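Local structure of phosphoglycerol transferase GacH (Streptococcus pyogenes MGAS5005, 6DGM) at residues Thr184-Asn187 with Asn188-Ser191; Leu332-Glu335 with Val336-Ala340. The protein probably transfers glycerol phosphate to a streptococcal rhamnose polysaccharide, its LTA-synthase-like domain of the sulfatase/alkaline phosphatase clan binding manganese and sn-glycerol-1-phosphate. All coordinates share one frame; numbering follows the deposited sequence.

Contact 1 (Thr184-Asn187 with Asn188-Ser191)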
loop_
_atom_site.group_PDB
_atom_site.type_symbol
_atom_site.label_atom_id
_atom_site.label_comp_id
_atom_site.label_asym_id
_atom_site.label_seq_id
_atom_site.Cartn_x
_atom_site.Cartn_y
_atom_site.Cartn_z
ATOM N N THR A 184 -17.625 0.558 -9.036
ATOM C CA THR A 184 -17.425 -0.619 -9.871
ATOM C C THR A 184 -16.362 -1.525 -9.270
ATOM O O THR A 184 -16.552 -2.747 -9.168
ATOM C CB THR A 184 -17.016 -0.211 -11.280
ATOM O OG1 THR A 184 -18.097 0.480 -11.918
ATOM C CG2 THR A 184 -16.668 -1.423 -12.118
ATOM N N VAL A 185 -15.222 -0.939 -8.881
ATOM C CA VAL A 185 -14.144 -1.749 -8.311
ATOM C C VAL A 185 -14.620 -2.466 -7.049
ATOM O O VAL A 185 -14.451 -3.691 -6.897
ATOM C CB VAL A 185 -12.907 -0.875 -8.048
ATOM C CG1 VAL A 185 -11.847 -1.665 -7.317
ATOM C CG2 VAL A 185 -12.363 -0.337 -9.377
ATOM N N TYR A 186 -15.228 -1.717 -6.123
ATOM C CA TYR A 186 -15.654 -2.303 -4.856
ATOM C C TYR A 186 -16.663 -3.420 -5.077
ATOM O O TYR A 186 -16.583 -4.473 -4.432
ATOM C CB TYR A 186 -16.255 -1.215 -3.968
ATOM C CG TYR A 186 -15.287 -0.169 -3.447
ATOM C CD1 TYR A 186 -13.966 -0.478 -3.189
ATOM C CD2 TYR A 186 -15.707 1.128 -3.204
ATOM C CE1 TYR A 186 -13.094 0.477 -2.709
ATOM C CE2 TYR A 186 -14.851 2.076 -2.719
ATOM C CZ TYR A 186 -13.541 1.741 -2.465
ATOM O OH TYR A 186 -12.683 2.692 -1.968
ATOM N N ASN A 187 -17.617 -3.222 -5.993
ATOM C CA ASN A 187 -18.642 -4.233 -6.196
ATOM C C ASN A 187 -18.075 -5.462 -6.885
ATOM O O ASN A 187 -18.540 -6.582 -6.639
ATOM C CB ASN A 187 -19.830 -3.632 -6.928
ATOM C CG ASN A 187 -20.728 -2.856 -5.984
ATOM O OD1 ASN A 187 -20.705 -3.083 -4.767
ATOM N ND2 ASN A 187 -21.531 -1.964 -6.527
ATOM N N ASN A 188 -17.039 -5.282 -7.698
ATOM C CA ASN A 188 -16.361 -6.438 -8.277
ATOM C C ASN A 188 -15.544 -7.198 -7.232
ATOM O O ASN A 188 -15.466 -8.425 -7.291
ATOM C CB ASN A 188 -15.531 -6.016 -9.477
ATOM C CG ASN A 188 -16.343 -5.981 -10.745
ATOM O OD1 ASN A 188 -16.393 -6.963 -11.490
ATOM N ND2 ASN A 188 -17.030 -4.862 -10.986
ATOM N N ILE A 189 -14.929 -6.502 -6.263
ATOM C CA ILE A 189 -14.319 -7.221 -5.141
ATOM C C ILE A 189 -15.374 -8.059 -4.424
ATOM O O ILE A 189 -15.197 -9.262 -4.203
ATOM C CB ILE A 189 -13.652 -6.252 -4.156
ATOM C CG1 ILE A 189 -12.508 -5.481 -4.827
ATOM C CG2 ILE A 189 -13.113 -7.029 -2.920
ATOM C CD1 ILE A 189 -12.028 -4.354 -3.974
ATOM N N LEU A 190 -16.488 -7.426 -4.056
ATOM C CA LEU A 190 -17.521 -8.116 -3.285
ATOM C C LEU A 190 -18.030 -9.362 -4.002
ATOM O O LEU A 190 -18.288 -10.388 -3.364
ATOM C CB LEU A 190 -18.674 -7.162 -2.983
ATOM C CG LEU A 190 -18.355 -6.025 -2.014
ATOM C CD1 LEU A 190 -19.514 -5.023 -1.951
ATOM C CD2 LEU A 190 -18.015 -6.533 -0.622
ATOM N N SER A 191 -18.184 -9.294 -5.333
ATOM C CA SER A 191 -18.685 -10.438 -6.078
ATOM C C SER A 191 -17.691 -11.595 -6.135
ATOM O O SER A 191 -18.086 -12.722 -6.457
ATOM C CB SER A 191 -19.055 -10.012 -7.500
ATOM O OG SER A 191 -17.889 -9.737 -8.250
#
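Thr184 O accepts two hydrogen bonds from a single residue one turn later. Asn188 N donates to Thr184 O at 3.0 Å, as the ordinary helical donor, and Asn188 ND2 to the same Thr184 O at 2.8 Å with a nearly straight N-H...O angle of 171°. The two donors lie on opposite faces of the carbonyl plane. ND2 stands well above that plane, yet the oxygen lies in the plane of the amide that donates to it, so the N-H is well aimed even though the bond avoids a lone pair. Thr184 and Asn188 run side by side in the same direction: chi1 of -66° sets Thr184 OG1 beside the backbone N, where it bonds to Ser181 OG, and leaves the methyl CG2 anti to that N, 3.6 Å from Asn188 ND2. The other end of the amide, OD1, accepts from Lys171 N, and these two bonds together fix the flip of this buried group. Further on, Ser191 OG turns back to donate to Asn188 O, three residues earlier, at 2.9 Å. Among the apolar groups Ile189 CD1 lies 4.3 Å from Val185 CG1 and 4.4 Å from Tyr186 CD1, meeting the tyrosine ring at its edge near the ring plane. That ring also stacks with Phe252, and its OH bonds to Thr249. Val185 and Ile189 touch strand 200-204, while Tyr186 and Leu190 touch helix 229-257, as in a helix covering the central sheet of the alkaline phosphatase-like α/β fold.

Contact 2 (Leu332-Glu335 with Val336-Ala340)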
loop_
_atom_site.group_PDB
_atom_site.type_symbol
_atom_site.label_atom_id
_atom_site.label_comp_id
_atom_site.label_asym_id
_atom_site.label_seq_id
_atom_site.Cartn_x
_atom_site.Cartn_y
_atom_site.Cartn_z
ATOM N N LEU A 332 11.778 -8.912 11.403
ATOM C CA LEU A 332 12.627 -7.791 11.005
ATOM C C LEU A 332 11.787 -6.606 10.549
ATOM O O LEU A 332 12.029 -5.464 10.951
ATOM C CB LEU A 332 13.572 -8.224 9.888
ATOM C CG LEU A 332 14.308 -7.132 9.106
ATOM C CD1 LEU A 332 15.181 -6.293 10.005
ATOM C CD2 LEU A 332 15.124 -7.779 8.007
ATOM N N LEU A 333 10.789 -6.863 9.705
ATOM C CA LEU A 333 9.968 -5.770 9.192
ATOM C C LEU A 333 9.118 -5.142 10.291
ATOM O O LEU A 333 8.761 -3.965 10.191
ATOM C CB LEU A 333 9.117 -6.250 8.020
ATOM C CG LEU A 333 9.937 -6.665 6.794
ATOM C CD1 LEU A 333 9.093 -7.441 5.810
ATOM C CD2 LEU A 333 10.534 -5.433 6.135
ATOM N N THR A 334 8.796 -5.900 11.345
ATOM C CA THR A 334 8.127 -5.306 12.502
ATOM C C THR A 334 9.066 -4.376 13.257
ATOM O O THR A 334 8.650 -3.295 13.693
ATOM C CB THR A 334 7.595 -6.411 13.413
ATOM O OG1 THR A 334 6.657 -7.198 12.671
ATOM C CG2 THR A 334 6.889 -5.832 14.634
ATOM N N GLU A 335 10.337 -4.775 13.403
ATOM C CA GLU A 335 11.340 -3.880 13.982
ATOM C C GLU A 335 11.494 -2.611 13.147
ATOM O O GLU A 335 11.620 -1.510 13.695
ATOM C CB GLU A 335 12.676 -4.607 14.103
ATOM C CG GLU A 335 12.686 -5.638 15.209
ATOM C CD GLU A 335 12.793 -4.994 16.581
ATOM O OE1 GLU A 335 13.910 -4.588 16.966
ATOM O OE2 GLU A 335 11.755 -4.884 17.263
ATOM N N VAL A 336 11.487 -2.739 11.818
ATOM C CA VAL A 336 11.527 -1.554 10.959
ATOM C C VAL A 336 10.312 -0.672 11.214
ATOM O O VAL A 336 10.438 0.536 11.450
ATOM C CB VAL A 336 11.647 -1.949 9.476
ATOM C CG1 VAL A 336 11.544 -0.718 8.572
ATOM C CG2 VAL A 336 12.961 -2.710 9.235
ATOM N N LEU A 337 9.117 -1.266 11.160
ATOM C CA LEU A 337 7.884 -0.508 11.381
ATOM C C LEU A 337 7.964 0.295 12.673
ATOM O O LEU A 337 7.654 1.491 12.696
ATOM C CB LEU A 337 6.692 -1.471 11.432
ATOM C CG LEU A 337 5.370 -0.969 12.026
ATOM C CD1 LEU A 337 4.710 0.056 11.095
ATOM C CD2 LEU A 337 4.423 -2.157 12.271
ATOM N N ASN A 338 8.407 -0.339 13.752
ATOM C CA ASN A 338 8.343 0.292 15.059
ATOM C C ASN A 338 9.532 1.185 15.366
ATOM O O ASN A 338 9.375 2.170 16.098
ATOM C CB ASN A 338 8.225 -0.780 16.151
ATOM C CG ASN A 338 6.843 -1.411 16.190
ATOM O OD1 ASN A 338 5.840 -0.737 15.951
ATOM N ND2 ASN A 338 6.783 -2.707 16.501
ATOM N N LYS A 339 10.721 0.862 14.857
ATOM C CA LYS A 339 11.921 1.534 15.330
ATOM C C LYS A 339 12.810 2.136 14.253
ATOM O O LYS A 339 13.784 2.815 14.608
ATOM C CB LYS A 339 12.781 0.575 16.165
ATOM C CG LYS A 339 12.038 -0.109 17.304
ATOM C CD LYS A 339 12.932 -1.122 17.996
ATOM C CE LYS A 339 12.145 -1.987 18.964
ATOM N NZ LYS A 339 13.017 -3.011 19.609
ATOM N N ALA A 340 12.546 1.903 12.967
ATOM C CA ALA A 340 13.528 2.316 11.975
ATOM C C ALA A 340 12.904 2.801 10.678
ATOM O O ALA A 340 13.561 2.758 9.631
ATOM C CB ALA A 340 14.538 1.178 11.711
HETATM O O HOH W 1 9.108 -4.220 17.362
#
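Glu335 is bent at chi2 (-76°) after a chi1 of -73°, whereas Lys339 keeps a fully extended chain after CG leaves beside its backbone N (chi1 -53°); bent acid and straight base thus run alongside each other with their charged ends level. Lys339 NZ donates to Glu335 OE1 at 3.2 Å, on the syn lone pair, and makes a weak bond to Glu335 OE2 at 3.3 Å. NZ therefore faces both carboxylate oxygens, in a lopsided salt bridge with the better bond to OE1. The methylene Lys339 CE lies 3.4 Å from Glu335 OE2, so the end of the lysine chain also lines the acid. A water donates to Glu335 OE2 at 2.7 Å and accepts from Asn338 ND2 at 2.9 Å, linking the carboxylate to a second residue of the next turn. The Asn338 side chain runs beside that of Thr334, pointing the same way, its ND2 3.6 Å from Thr334 CG2, while Thr334 OG1 is bonded to Tyr330 O. Leu332 CD1 meets Val336 CG2 at 4.3 Å, and Val336 touches Ile354 of helix 349-365. Ala340 is the first residue to leave helical angles, although its N still donates to Val336 O. Lysine and water approaching the same carboxylate would be expected to favour its charged form, and the i to i+4 pairing joins opposite charges across the last turn of the helix.

Overall arrangement
Both contacts are local, each spanning successive turns of one helix, so neither closes a loop, and they follow in series without nesting or crossing. From the N terminus, contact 1 comes first, on helix 182-192, which packs on strands 40-46, 135-139 and 200-204 of the central mixed sheet and on helix 229-257. The chain then passes through strands 263-269, 290-297 and 308-310 before contact 2, on helix 328-339, which packs among helices 11-29, 314-321 and 349-365. Their centres are 33 Å apart, on opposite sides of the chain's centre: the side chain of Val185 lies about 11 Å from the bound sn-glycerol-1-phosphate, that of Thr334 about 11 Å from the calcium ion.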